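Local coordinates for acetaldehyde dehydrogenase (Acetylating) (Geobacillus thermoglucosidasius, PDB 5J78), which probably catalyses the NAD-dependent interconversion of acetaldehyde and acetyl-CoA, at residues 56-61 / 156-161; 62-67 / 185-190; 276-281 / 384-389; 371-376 / 380-385; 75-80 / 94-99. All blocks are in the same frame, centred on the assembly; numbering follows the deposited sequence.

Contact 1: 56-61 / 156-161; sequences SEIDKI and KARNAI
The carboxylate of Asp59 is met by the ammonium of Lys156, which comes to its OD1 atom on the syn side, 30° out of the plane, at an NZ to OD1 distance of 2.6 Å. Around this salt bridge helix 55-84 packs against the C-terminal end of helix 143-156, which closes in a Schellman motif with Arg158 at positive phi before the chain enters strand 160-165 of the probable Rossmann-like cofactor domain of the aldehyde dehydrogenase fold. The guanidinium of Arg158 turns away from the contact: NH2 binds the carbonyl of Glu51 and NH1 that of Thr112. Only its aliphatic part touches helix 55-84, where Arg158 CG rests 3.8 Å from Ile58 CD1, the two side chains crossing at about a right angle.

Lys156 leaves its helix with CG anti to the backbone N (chi1 172°), and a bend at chi2 carries the amine out to the carboxylate. There NZ also donates to the carbonyl of Lys108, so the buried stem ends in a cluster of acceptors that would help keep the amine protonated. A water lies 2.8 Å from Asp59 OD2 and makes a weak hydrogen bond with the same amine. Beside the salt bridge the CG2 methyl of Ile58 lies 3.7 Å from the carbonyl O of Lys156, itself bonded to the hydroxyl of Thr112.

Contact 2: 62-67 / 185-190; sequences VESMAN and ERAGAP
Van der Waals contact is carried by Ser64 and Ala187, whose CB atoms lie 3.7 Å apart where helix 55-84 passes the end of helix 170-186. The Ala187 methyl, CB, meets Ser64 CB and is 4.1 Å from Ser64 OG.

The polar link is indirect. A water takes a hydrogen bond from Arg186 NH1 at 2.6 Å, sitting in the guanidinium plane at its edge, and donates one to the carbonyl O of Ser64 at 2.9 Å. It thus bridges a helical carbonyl and an exposed arginine, whose chain bends at chi3 to bring NH1 over. The hydroxyl of Ser64 is 4.0 Å from the same NH1, and its own partner is elsewhere: with OG anti to the backbone N (chi1 174°), it bonds to the carbonyl of Ala183, a last-turn carbonyl of helix 170-186. One serine thus reaches that helix end directly through its hydroxyl and, by way of the water, through its carbonyl.

Backbone bonds shape the partner surface. Gly188, at positive phi, is the C-prime residue of a Schellman motif: its N bonds to the Glu185 carbonyl O at 2.9 Å and Ala189 N to the carbonyl of Ala184, turning the chain sharply just after Ala187.

Next to this surface contact, Met65 packs inward on Ala184 and on Leu152 of helix 143-156, Val62 and Ala66 meet Tyr104 of helix 89-107, and Pro190 leans on helix 28-51.

Contact 3: 276-281 / 384-389; sequences EQALLV and QKLLEV
Leu386 is the whole of the helical side of this contact: its CD1 methyl lies 3.7 Å from Leu280 CD2 and 4.1 Å from the methyl of Ala278, CB. Both strand residues direct their side chains at the helix, as alternate positions of a beta strand do, while Leu279 between them faces the other side of the sheet and packs on Val246 and Leu368. Leu280 and Leu386 run past each other in opposite directions, so that methyl meets methyl near the ends of the two chains. In Leu386 the CG atom is anti to the carbonyl carbon (chi1 -69°), which carries its branch down onto the strand. The ring of Tyr371, from the adjoining strand, touches both Ala278 and Leu280, and Pro245 meets Leu386, so further side chains join the buried patch.

The far side of helix 376-388 is looser and polar. There Gln384 and the exposed Glu388, one turn apart, are joined by a hydrogen bond from NE2 to OE2 of 3.0 Å. The acceptor lies close to the amide plane of Gln384, yet the amide reaches the carboxylate from above, 55° out of its plane. At the end of the helix the Leu386 carbonyl is taken by the side-chain amide of Asn243, which ties the last turn to the start of strand 244-248.

Such packing is that of a beta-alpha-beta crossover: the helix leaves strand 367-373, passes over strands 276-282 and 244-248 and returns in strand 395-399, within the parallel sheet of the probable catalytic domain of the aldehyde dehydrogenase fold.

Contact 4: 371-376 / 380-385; sequences YIVKGM and SELAQK. Unlike the reference sequence in segment 371-376: Ile372 (reference Thr).
Leu382 presses its CD1 methyl into the angle between Tyr371 and Val373, alternate residues at the end of strand 367-373. The tightest approach is to Val373 CG1, at 3.5 Å from Leu382 CD1, closer than usual for two methyls. Val373 holds CG1 anti to its carbonyl carbon and beside the backbone N (chi1 -54°), with CG2 in the crowded position, and it slides past Leu382 in the opposite direction. Leu382 keeps the same general sense, CG anti to the carbonyl carbon, but chi1 at -85° swings the branch somewhat from the staggered value. The Tyr371 side chain crosses it obliquely: CB is 3.9 Å from Leu382 CD1, and the ring continues beyond to place its hydroxyl on the carbonyl of Glu352.

Farther along, the first turn of the helix is closed by Ser380. Its N donates to Met376 O at 2.9 Å, and its hydroxyl, folded back beside its own backbone N (chi1 -67°), donates to the same oxygen at 3.2 Å. The two donors reach the carbonyl from opposite faces of its plane. Gly375, at the N-cap position, marks the strand-to-helix step of a beta-alpha unit in the parallel sheet of the probable catalytic domain.

Two bonds thus grip one carbonyl oxygen, while the hydroxyl that makes the second is itself bonded by Lys413 NZ; the lysine would probably polarise the O-H and strengthen its donation to Met376.

Contact 5: 75-80 / 94-99; sequences RLAAMA and LKNLFA. With ACT (acetate ion), chain I.
Asn96 points its carboxamide at helix 55-84, with the nitrogen end leading: ND2 lies 3.6 Å from Leu76 CB and 4.1 Å from the methyl of Ala77, CB. It also comes 3.4 Å from Ala77 N, but both are donors and no bond forms. What holds the amide there is the carbonyl of Ala73, one turn earlier, which accepts from ND2, while OD1 is turned the other way to the hydroxyl of Thr144. With CG anti to the carbonyl carbon (chi1 -72°), the group reaches from helix 89-107 to helix 55-84, its rotation fixed by a partner at each end.

These two are consecutive helices of the probable cofactor domain of the aldehyde dehydrogenase fold, joined by a short loop and packed across each other where Leu76 and Ala77 receive a buried amide. Lys95 leaves in another direction. Its chain, bent at chi3, brings NZ to an acetate, probably from the crystallisation liquor, with an NZ to O distance of 2.8 Å; Ser145 and Lys92 hold the same anion. The acetate CH3 lies 3.5 Å from Asn96 OD1, and Lys95 NZ also forms a salt bridge with Asp268.

In the fold
From the N terminus, helix 55-84 supplies the first segment of contacts 1, 2 and 5. Contact 5 closes first, over the short loop into helix 89-107, and lies within the spans of both contacts 1 and 2. Those two cross along the chain: 56-61 meets the end of helix 143-156, and 62-67 meets the end of helix 170-186, with direct packing between them. Contact 3 opens much later, at strand 276-282, and contact 4 is the short link from strand 367-373 into helix 376-388; both finish on that helix, and their strands are neighbours in the parallel sheet. The centres of contacts 1 and 4 are about 46 Å apart, on opposite sides of the chain's centre.

Contact 1: 56-61 / 156-161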
# COMPACT_ATOMS: atom_id res chain seq x y z
N SER A 56 -2.84 30.26 35.40
CA SER A 56 -4.12 30.82 35.80
C SER A 56 -4.98 31.16 34.57
O SER A 56 -6.20 31.02 34.60
CB SER A 56 -3.93 32.05 36.69
OG SER A 56 -4.80 33.10 36.32
N GLU A 57 -4.34 31.60 33.49
CA GLU A 57 -5.05 31.93 32.27
C GLU A 57 -5.57 30.66 31.62
O GLU A 57 -6.72 30.61 31.16
CB GLU A 57 -4.15 32.70 31.31
CG GLU A 57 -3.85 34.11 31.76
CD GLU A 57 -2.71 34.77 30.98
OE1 GLU A 57 -1.84 34.05 30.45
OE2 GLU A 57 -2.69 36.01 30.89
N ILE A 58 -4.74 29.62 31.59
CA ILE A 58 -5.16 28.30 31.15
C ILE A 58 -6.31 27.80 32.01
O ILE A 58 -7.32 27.33 31.49
CB ILE A 58 -3.99 27.26 31.18
CG1 ILE A 58 -2.88 27.67 30.19
CG2 ILE A 58 -4.48 25.83 30.90
CD1 ILE A 58 -3.23 27.51 28.73
N ASP A 59 -6.16 27.87 33.33
CA ASP A 59 -7.18 27.32 34.22
C ASP A 59 -8.53 28.04 34.08
O ASP A 59 -9.57 27.41 34.18
CB ASP A 59 -6.72 27.36 35.67
CG ASP A 59 -5.61 26.34 35.97
OD1 ASP A 59 -5.32 25.47 35.12
OD2 ASP A 59 -5.05 26.39 37.08
N LYS A 60 -8.51 29.35 33.83
CA LYS A 60 -9.76 30.08 33.57
C LYS A 60 -10.46 29.58 32.30
O LYS A 60 -11.68 29.43 32.28
CB LYS A 60 -9.49 31.58 33.44
CG LYS A 60 -9.28 32.28 34.77
CD LYS A 60 -8.89 33.75 34.58
CE LYS A 60 -8.45 34.40 35.89
NZ LYS A 60 -9.58 34.68 36.83
N ILE A 61 -9.69 29.33 31.24
CA ILE A 61 -10.23 28.76 30.01
C ILE A 61 -10.87 27.39 30.28
O ILE A 61 -12.01 27.13 29.87
CB ILE A 61 -9.15 28.65 28.92
CG1 ILE A 61 -8.71 30.07 28.53
CG2 ILE A 61 -9.67 27.84 27.69
CD1 ILE A 61 -7.45 30.16 27.72
N LYS A 156 -6.21 21.85 28.92
CA LYS A 156 -5.52 21.97 30.21
C LYS A 156 -4.02 21.69 30.05
O LYS A 156 -3.20 22.32 30.73
CB LYS A 156 -6.17 21.03 31.22
CG LYS A 156 -5.45 20.88 32.56
CD LYS A 156 -5.52 22.12 33.43
CE LYS A 156 -4.49 22.03 34.56
NZ LYS A 156 -4.73 22.99 35.68
N ALA A 157 -3.65 20.78 29.15
CA ALA A 157 -2.23 20.49 28.89
C ALA A 157 -1.61 21.41 27.83
O ALA A 157 -0.44 21.24 27.43
CB ALA A 157 -2.06 19.03 28.49
N ARG A 158 -2.43 22.36 27.38
CA ARG A 158 -2.02 23.48 26.52
C ARG A 158 -1.87 23.09 25.05
O ARG A 158 -1.05 23.65 24.33
CB ARG A 158 -0.73 24.12 27.03
CG ARG A 158 -0.84 24.61 28.48
CD ARG A 158 0.48 24.53 29.22
NE ARG A 158 1.41 25.55 28.75
CZ ARG A 158 2.73 25.42 28.73
NH1 ARG A 158 3.32 24.32 29.16
NH2 ARG A 158 3.47 26.41 28.28
N ASN A 159 -2.72 22.17 24.61
CA ASN A 159 -2.79 21.74 23.23
C ASN A 159 -3.98 22.33 22.48
O ASN A 159 -4.94 22.79 23.09
CB ASN A 159 -2.88 20.21 23.17
CG ASN A 159 -1.79 19.56 23.98
OD1 ASN A 159 -0.62 19.60 23.60
ND2 ASN A 159 -2.16 18.99 25.12
N ALA A 160 -3.89 22.30 21.15
CA ALA A 160 -5.07 22.43 20.27
C ALA A 160 -5.61 21.03 20.02
O ALA A 160 -4.89 20.06 20.21
CB ALA A 160 -4.71 23.13 18.95
N ILE A 161 -6.86 20.91 19.61
CA ILE A 161 -7.42 19.59 19.31
C ILE A 161 -8.37 19.69 18.13
O ILE A 161 -9.16 20.64 18.03
CB ILE A 161 -8.13 18.95 20.54
CG1 ILE A 161 -8.68 17.57 20.17
CG2 ILE A 161 -9.25 19.84 21.06
CD1 ILE A 161 -8.77 16.64 21.36
O HOH W 1 -3.41 24.41 38.12

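Contact 2: 62-67 / 185-190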
# COMPACT_ATOMS: atom_id res chain seq x y z
N VAL A 62 -10.16 26.52 31.00
CA VAL A 62 -10.67 25.17 31.24
C VAL A 62 -11.97 25.22 32.06
O VAL A 62 -12.93 24.45 31.81
CB VAL A 62 -9.62 24.30 31.97
CG1 VAL A 62 -10.19 22.95 32.35
CG2 VAL A 62 -8.34 24.13 31.08
N GLU A 63 -12.01 26.13 33.02
CA GLU A 63 -13.16 26.28 33.90
C GLU A 63 -14.39 26.75 33.11
O GLU A 63 -15.48 26.21 33.29
CB GLU A 63 -12.84 27.27 35.02
CG GLU A 63 -14.05 27.63 35.86
CD GLU A 63 -13.72 28.61 36.95
OE1 GLU A 63 -13.15 29.69 36.64
OE2 GLU A 63 -14.00 28.30 38.12
N SER A 64 -14.19 27.73 32.23
CA SER A 64 -15.26 28.24 31.38
C SER A 64 -15.79 27.14 30.47
O SER A 64 -16.99 27.03 30.26
CB SER A 64 -14.76 29.42 30.56
OG SER A 64 -15.74 29.84 29.62
N MET A 65 -14.89 26.32 29.92
CA MET A 65 -15.29 25.19 29.09
C MET A 65 -16.15 24.23 29.91
O MET A 65 -17.22 23.80 29.48
CB MET A 65 -14.07 24.45 28.52
CG MET A 65 -13.30 25.21 27.46
SD MET A 65 -11.65 24.47 27.15
CE MET A 65 -12.13 22.87 26.50
N ALA A 66 -15.69 23.90 31.12
CA ALA A 66 -16.43 22.98 31.97
C ALA A 66 -17.82 23.52 32.28
O ALA A 66 -18.81 22.76 32.32
CB ALA A 66 -15.68 22.72 33.25
N ASN A 67 -17.91 24.83 32.51
CA ASN A 67 -19.17 25.45 32.88
C ASN A 67 -20.15 25.35 31.74
O ASN A 67 -21.33 25.05 31.94
CB ASN A 67 -18.99 26.91 33.28
CG ASN A 67 -18.39 27.07 34.67
OD1 ASN A 67 -18.54 26.20 35.52
ND2 ASN A 67 -17.73 28.21 34.90
N GLU A 185 -13.07 30.63 24.05
CA GLU A 185 -12.88 31.99 23.53
C GLU A 185 -13.35 33.06 24.52
O GLU A 185 -12.66 34.06 24.74
CB GLU A 185 -13.61 32.16 22.21
CG GLU A 185 -12.75 31.82 21.02
CD GLU A 185 -13.38 32.21 19.69
OE1 GLU A 185 -13.70 33.40 19.50
OE2 GLU A 185 -13.54 31.31 18.84
N ARG A 186 -14.52 32.85 25.09
CA ARG A 186 -15.07 33.76 26.09
C ARG A 186 -14.09 34.06 27.22
O ARG A 186 -14.06 35.17 27.75
CB ARG A 186 -16.35 33.18 26.68
CG ARG A 186 -17.64 33.89 26.29
CD ARG A 186 -18.84 33.29 27.03
NE ARG A 186 -19.33 32.09 26.36
CZ ARG A 186 -19.54 30.90 26.94
NH1 ARG A 186 -19.34 30.71 28.24
NH2 ARG A 186 -19.98 29.90 26.20
N ALA A 187 -13.30 33.06 27.60
CA ALA A 187 -12.34 33.25 28.68
C ALA A 187 -10.92 33.55 28.19
O ALA A 187 -9.96 33.44 28.95
CB ALA A 187 -12.33 32.03 29.57
N GLY A 188 -10.78 33.91 26.92
CA GLY A 188 -9.50 34.38 26.40
C GLY A 188 -8.78 33.50 25.39
O GLY A 188 -7.75 33.90 24.82
N ALA A 189 -9.29 32.30 25.15
CA ALA A 189 -8.61 31.39 24.24
C ALA A 189 -8.60 31.97 22.81
O ALA A 189 -9.49 32.76 22.46
CB ALA A 189 -9.28 30.02 24.25
N PRO A 190 -7.60 31.60 22.00
CA PRO A 190 -7.56 31.99 20.58
C PRO A 190 -8.57 31.24 19.70
O PRO A 190 -8.92 30.08 19.99
CB PRO A 190 -6.13 31.63 20.17
CG PRO A 190 -5.80 30.49 21.06
CD PRO A 190 -6.39 30.85 22.38
O HOH W 2 -18.99 29.12 30.24

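Contact 3: 276-281 / 384-389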
# COMPACT_ATOMS: atom_id res chain seq x y z
N GLU A 276 -21.52 -4.16 31.98
CA GLU A 276 -21.56 -5.61 32.20
C GLU A 276 -22.10 -6.31 30.96
O GLU A 276 -22.97 -5.76 30.29
CB GLU A 276 -22.43 -5.92 33.41
CG GLU A 276 -21.89 -5.36 34.70
CD GLU A 276 -22.31 -3.92 35.01
OE1 GLU A 276 -22.77 -3.19 34.10
OE2 GLU A 276 -22.15 -3.52 36.18
N GLN A 277 -21.56 -7.48 30.62
CA GLN A 277 -22.07 -8.28 29.50
C GLN A 277 -22.48 -9.71 29.89
O GLN A 277 -23.33 -10.32 29.24
CB GLN A 277 -21.03 -8.35 28.39
CG GLN A 277 -20.65 -7.00 27.84
CD GLN A 277 -21.80 -6.28 27.16
OE1 GLN A 277 -22.78 -6.91 26.74
NE2 GLN A 277 -21.68 -4.96 27.02
N ALA A 278 -21.90 -10.22 30.97
CA ALA A 278 -22.19 -11.57 31.42
C ALA A 278 -22.04 -11.62 32.92
O ALA A 278 -21.10 -11.04 33.47
CB ALA A 278 -21.28 -12.59 30.75
N LEU A 279 -22.99 -12.26 33.60
CA LEU A 279 -22.86 -12.49 35.02
C LEU A 279 -22.44 -13.94 35.22
O LEU A 279 -22.93 -14.83 34.54
CB LEU A 279 -24.17 -12.22 35.76
CG LEU A 279 -24.76 -10.82 35.65
CD1 LEU A 279 -26.02 -10.77 36.52
CD2 LEU A 279 -23.76 -9.77 36.08
N LEU A 280 -21.52 -14.14 36.16
CA LEU A 280 -21.08 -15.47 36.57
C LEU A 280 -21.53 -15.63 38.01
O LEU A 280 -21.13 -14.84 38.87
CB LEU A 280 -19.56 -15.62 36.43
CG LEU A 280 -18.92 -14.89 35.25
CD1 LEU A 280 -17.42 -15.03 35.36
CD2 LEU A 280 -19.40 -15.43 33.91
N VAL A 281 -22.39 -16.61 38.29
CA VAL A 281 -23.05 -16.68 39.60
C VAL A 281 -22.86 -18.02 40.30
O VAL A 281 -23.03 -19.09 39.70
CB VAL A 281 -24.56 -16.37 39.45
CG1 VAL A 281 -25.26 -16.37 40.80
CG2 VAL A 281 -24.74 -15.03 38.77
N GLN A 384 -12.05 -15.63 31.90
CA GLN A 384 -10.91 -15.60 30.98
C GLN A 384 -11.38 -15.82 29.55
O GLN A 384 -10.99 -15.09 28.64
CB GLN A 384 -9.85 -16.64 31.40
CG GLN A 384 -8.68 -16.75 30.46
CD GLN A 384 -7.86 -15.48 30.40
OE1 GLN A 384 -7.83 -14.70 31.36
NE2 GLN A 384 -7.19 -15.27 29.28
N LYS A 385 -12.28 -16.79 29.36
CA LYS A 385 -12.84 -17.09 28.03
C LYS A 385 -13.69 -15.95 27.44
O LYS A 385 -13.66 -15.70 26.23
CB LYS A 385 -13.69 -18.35 28.09
CG LYS A 385 -12.92 -19.66 28.19
CD LYS A 385 -13.80 -20.82 27.70
CE LYS A 385 -13.19 -22.18 27.99
NZ LYS A 385 -13.32 -22.55 29.42
N LEU A 386 -14.49 -15.31 28.29
CA LEU A 386 -15.29 -14.17 27.86
C LEU A 386 -14.41 -12.98 27.42
O LEU A 386 -14.68 -12.34 26.41
CB LEU A 386 -16.25 -13.77 28.98
CG LEU A 386 -17.32 -14.85 29.19
CD1 LEU A 386 -17.89 -14.87 30.60
CD2 LEU A 386 -18.42 -14.69 28.17
N LEU A 387 -13.34 -12.71 28.17
CA LEU A 387 -12.43 -11.62 27.81
C LEU A 387 -11.80 -11.89 26.45
O LEU A 387 -11.64 -10.99 25.65
CB LEU A 387 -11.37 -11.44 28.87
CG LEU A 387 -11.93 -10.89 30.18
CD1 LEU A 387 -10.86 -10.96 31.23
CD2 LEU A 387 -12.47 -9.45 30.03
N GLU A 388 -11.49 -13.15 26.19
CA GLU A 388 -10.90 -13.53 24.91
C GLU A 388 -11.86 -13.32 23.74
O GLU A 388 -11.42 -13.18 22.60
CB GLU A 388 -10.41 -14.97 24.99
CG GLU A 388 -9.24 -15.07 25.96
CD GLU A 388 -8.76 -16.48 26.24
OE1 GLU A 388 -9.54 -17.45 26.05
OE2 GLU A 388 -7.59 -16.62 26.67
N VAL A 389 -13.17 -13.28 24.00
CA VAL A 389 -14.12 -12.88 22.95
C VAL A 389 -14.30 -11.34 22.90
O VAL A 389 -15.41 -10.83 23.04
CB VAL A 389 -15.53 -13.54 23.15
CG1 VAL A 389 -16.37 -13.41 21.89
CG2 VAL A 389 -15.40 -15.00 23.50

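Contact 4: 371-376 / 380-385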
# COMPACT_ATOMS: atom_id res chain seq x y z
N TYR A 371 -24.41 -16.94 33.63
CA TYR A 371 -23.69 -18.20 33.75
C TYR A 371 -23.68 -18.65 35.19
O TYR A 371 -23.40 -17.86 36.10
CB TYR A 371 -22.24 -18.08 33.26
CG TYR A 371 -22.06 -17.83 31.78
CD1 TYR A 371 -22.10 -16.54 31.27
CD2 TYR A 371 -21.81 -18.87 30.90
CE1 TYR A 371 -21.92 -16.30 29.91
CE2 TYR A 371 -21.62 -18.64 29.55
CZ TYR A 371 -21.68 -17.35 29.06
OH TYR A 371 -21.50 -17.12 27.71
N ILE A 372 -23.97 -19.93 35.37
CA ILE A 372 -23.89 -20.60 36.67
C ILE A 372 -22.52 -21.22 36.86
O ILE A 372 -22.02 -21.90 35.96
CB ILE A 372 -24.93 -21.75 36.82
CG1 ILE A 372 -26.21 -21.48 36.02
CG2 ILE A 372 -25.24 -22.00 38.30
CD1 ILE A 372 -27.01 -20.38 36.54
N VAL A 373 -21.91 -21.01 38.02
CA VAL A 373 -20.59 -21.58 38.27
C VAL A 373 -20.58 -22.18 39.66
O VAL A 373 -21.37 -21.78 40.51
CB VAL A 373 -19.46 -20.53 38.15
CG1 VAL A 373 -19.54 -19.83 36.81
CG2 VAL A 373 -19.52 -19.51 39.30
N LYS A 374 -19.68 -23.14 39.88
CA LYS A 374 -19.63 -23.84 41.16
C LYS A 374 -18.87 -23.02 42.20
O LYS A 374 -19.28 -22.96 43.37
CB LYS A 374 -18.99 -25.22 40.99
CG LYS A 374 -19.97 -26.33 40.60
CD LYS A 374 -19.88 -26.68 39.11
CE LYS A 374 -18.50 -27.24 38.73
NZ LYS A 374 -18.54 -28.09 37.50
N GLY A 375 -17.79 -22.39 41.77
CA GLY A 375 -17.04 -21.50 42.64
C GLY A 375 -16.16 -20.52 41.88
O GLY A 375 -16.29 -20.35 40.66
N MET A 376 -15.27 -19.88 42.62
CA MET A 376 -14.31 -18.90 42.11
C MET A 376 -13.42 -19.39 41.00
O MET A 376 -13.15 -18.67 40.04
CB MET A 376 -13.44 -18.42 43.27
CG MET A 376 -12.07 -17.91 42.87
SD MET A 376 -11.27 -17.10 44.27
CE MET A 376 -11.12 -18.43 45.47
N SER A 380 -13.25 -17.88 37.28
CA SER A 380 -12.05 -17.35 36.62
C SER A 380 -11.84 -17.89 35.21
O SER A 380 -11.49 -17.15 34.29
CB SER A 380 -10.81 -17.65 37.45
OG SER A 380 -10.83 -16.93 38.67
N GLU A 381 -12.06 -19.19 35.04
CA GLU A 381 -11.90 -19.81 33.73
C GLU A 381 -12.91 -19.27 32.71
O GLU A 381 -12.58 -19.07 31.55
CB GLU A 381 -12.02 -21.33 33.87
CG GLU A 381 -10.94 -21.95 34.78
CD GLU A 381 -11.26 -23.38 35.23
OE1 GLU A 381 -10.34 -24.06 35.75
OE2 GLU A 381 -12.42 -23.82 35.06
N LEU A 382 -14.15 -19.01 33.15
CA LEU A 382 -15.17 -18.42 32.27
C LEU A 382 -14.87 -16.94 31.97
O LEU A 382 -14.98 -16.49 30.84
CB LEU A 382 -16.57 -18.54 32.88
CG LEU A 382 -17.36 -19.83 32.67
CD1 LEU A 382 -18.65 -19.70 33.43
CD2 LEU A 382 -17.62 -20.09 31.19
N ALA A 383 -14.54 -16.20 33.02
CA ALA A 383 -14.12 -14.81 32.85
C ALA A 383 -13.02 -14.73 31.80
O ALA A 383 -13.06 -13.89 30.90
CB ALA A 383 -13.65 -14.23 34.18
N GLN A 384 -12.05 -15.63 31.90
CA GLN A 384 -10.91 -15.60 30.98
C GLN A 384 -11.38 -15.82 29.55
O GLN A 384 -10.99 -15.09 28.64
CB GLN A 384 -9.85 -16.64 31.40
CG GLN A 384 -8.68 -16.75 30.46
CD GLN A 384 -7.86 -15.48 30.40
OE1 GLN A 384 -7.83 -14.70 31.36
NE2 GLN A 384 -7.19 -15.27 29.28
N LYS A 385 -12.28 -16.79 29.36
CA LYS A 385 -12.84 -17.09 28.03
C LYS A 385 -13.69 -15.95 27.44
O LYS A 385 -13.66 -15.70 26.23
CB LYS A 385 -13.69 -18.35 28.09
CG LYS A 385 -12.92 -19.66 28.19
CD LYS A 385 -13.80 -20.82 27.70
CE LYS A 385 -13.19 -22.18 27.99
NZ LYS A 385 -13.32 -22.55 29.42

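Contact 5: 75-80 / 94-99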
# COMPACT_ATOMS: atom_id res chain seq x y z
N ARG A 75 -28.95 19.57 26.28
CA ARG A 75 -29.15 19.84 24.86
C ARG A 75 -28.27 18.95 23.99
O ARG A 75 -28.73 18.43 22.97
CB ARG A 75 -28.91 21.32 24.56
CG ARG A 75 -30.16 22.20 24.79
CD ARG A 75 -29.96 23.65 24.42
NE ARG A 75 -29.20 24.36 25.43
CZ ARG A 75 -29.70 24.76 26.60
NH1 ARG A 75 -30.97 24.53 26.91
NH2 ARG A 75 -28.92 25.39 27.45
N LEU A 76 -27.02 18.75 24.39
CA LEU A 76 -26.15 17.81 23.69
C LEU A 76 -26.69 16.40 23.82
O LEU A 76 -26.66 15.63 22.87
CB LEU A 76 -24.72 17.88 24.22
CG LEU A 76 -24.01 19.22 23.97
CD1 LEU A 76 -22.69 19.34 24.73
CD2 LEU A 76 -23.75 19.39 22.48
N ALA A 77 -27.15 16.04 25.02
CA ALA A 77 -27.72 14.72 25.20
C ALA A 77 -28.83 14.47 24.16
O ALA A 77 -28.85 13.42 23.49
CB ALA A 77 -28.26 14.55 26.62
N ALA A 78 -29.73 15.44 24.00
CA ALA A 78 -30.88 15.30 23.11
C ALA A 78 -30.46 15.16 21.65
O ALA A 78 -30.96 14.30 20.93
CB ALA A 78 -31.84 16.50 23.27
N MET A 79 -29.53 16.00 21.22
CA MET A 79 -28.98 15.87 19.87
C MET A 79 -28.40 14.48 19.60
O MET A 79 -28.61 13.90 18.54
CB MET A 79 -27.91 16.93 19.62
CG MET A 79 -28.44 18.33 19.46
SD MET A 79 -27.10 19.51 19.14
CE MET A 79 -26.74 19.07 17.45
N ALA A 80 -27.72 13.91 20.59
CA ALA A 80 -27.03 12.64 20.39
C ALA A 80 -28.03 11.48 20.30
O ALA A 80 -27.90 10.60 19.44
CB ALA A 80 -26.00 12.41 21.51
N LEU A 94 -26.42 12.82 32.09
CA LEU A 94 -25.54 12.41 33.18
C LEU A 94 -24.13 12.12 32.68
O LEU A 94 -23.15 12.49 33.32
CB LEU A 94 -26.09 11.17 33.87
CG LEU A 94 -27.34 11.38 34.73
CD1 LEU A 94 -27.87 10.04 35.23
CD2 LEU A 94 -27.04 12.31 35.89
N LYS A 95 -24.05 11.45 31.54
CA LYS A 95 -22.78 11.17 30.89
C LYS A 95 -22.04 12.49 30.58
O LYS A 95 -20.85 12.59 30.85
CB LYS A 95 -23.00 10.34 29.62
CG LYS A 95 -21.76 9.58 29.15
CD LYS A 95 -21.93 8.95 27.78
CE LYS A 95 -23.08 7.93 27.72
NZ LYS A 95 -23.20 7.44 26.29
N ASN A 96 -22.74 13.50 30.05
CA ASN A 96 -22.10 14.77 29.76
C ASN A 96 -21.64 15.47 31.03
O ASN A 96 -20.61 16.15 31.04
CB ASN A 96 -23.02 15.71 28.96
CG ASN A 96 -23.20 15.27 27.52
OD1 ASN A 96 -22.33 14.64 26.93
ND2 ASN A 96 -24.34 15.61 26.93
N LEU A 97 -22.43 15.31 32.10
CA LEU A 97 -22.13 15.94 33.37
C LEU A 97 -20.94 15.25 34.03
O LEU A 97 -20.19 15.87 34.79
CB LEU A 97 -23.36 15.91 34.29
CG LEU A 97 -24.52 16.85 33.94
CD1 LEU A 97 -25.67 16.58 34.85
CD2 LEU A 97 -24.06 18.32 34.06
N PHE A 98 -20.77 13.96 33.75
CA PHE A 98 -19.60 13.24 34.21
C PHE A 98 -18.35 13.89 33.60
O PHE A 98 -17.36 14.12 34.29
CB PHE A 98 -19.68 11.73 33.87
CG PHE A 98 -18.39 10.99 34.08
CD1 PHE A 98 -18.00 10.58 35.34
CD2 PHE A 98 -17.54 10.73 33.00
CE1 PHE A 98 -16.77 9.91 35.54
CE2 PHE A 98 -16.32 10.07 33.19
CZ PHE A 98 -15.95 9.66 34.46
N ALA A 99 -18.42 14.22 32.32
CA ALA A 99 -17.28 14.84 31.67
C ALA A 99 -17.10 16.26 32.17
O ALA A 99 -15.98 16.72 32.39
CB ALA A 99 -17.43 14.83 30.18
C ACT I . -23.11 10.91 25.06
O ACT I . -23.49 9.75 24.81
OXT ACT I . -21.91 11.14 24.96
CH3 ACT I . -24.05 11.98 25.52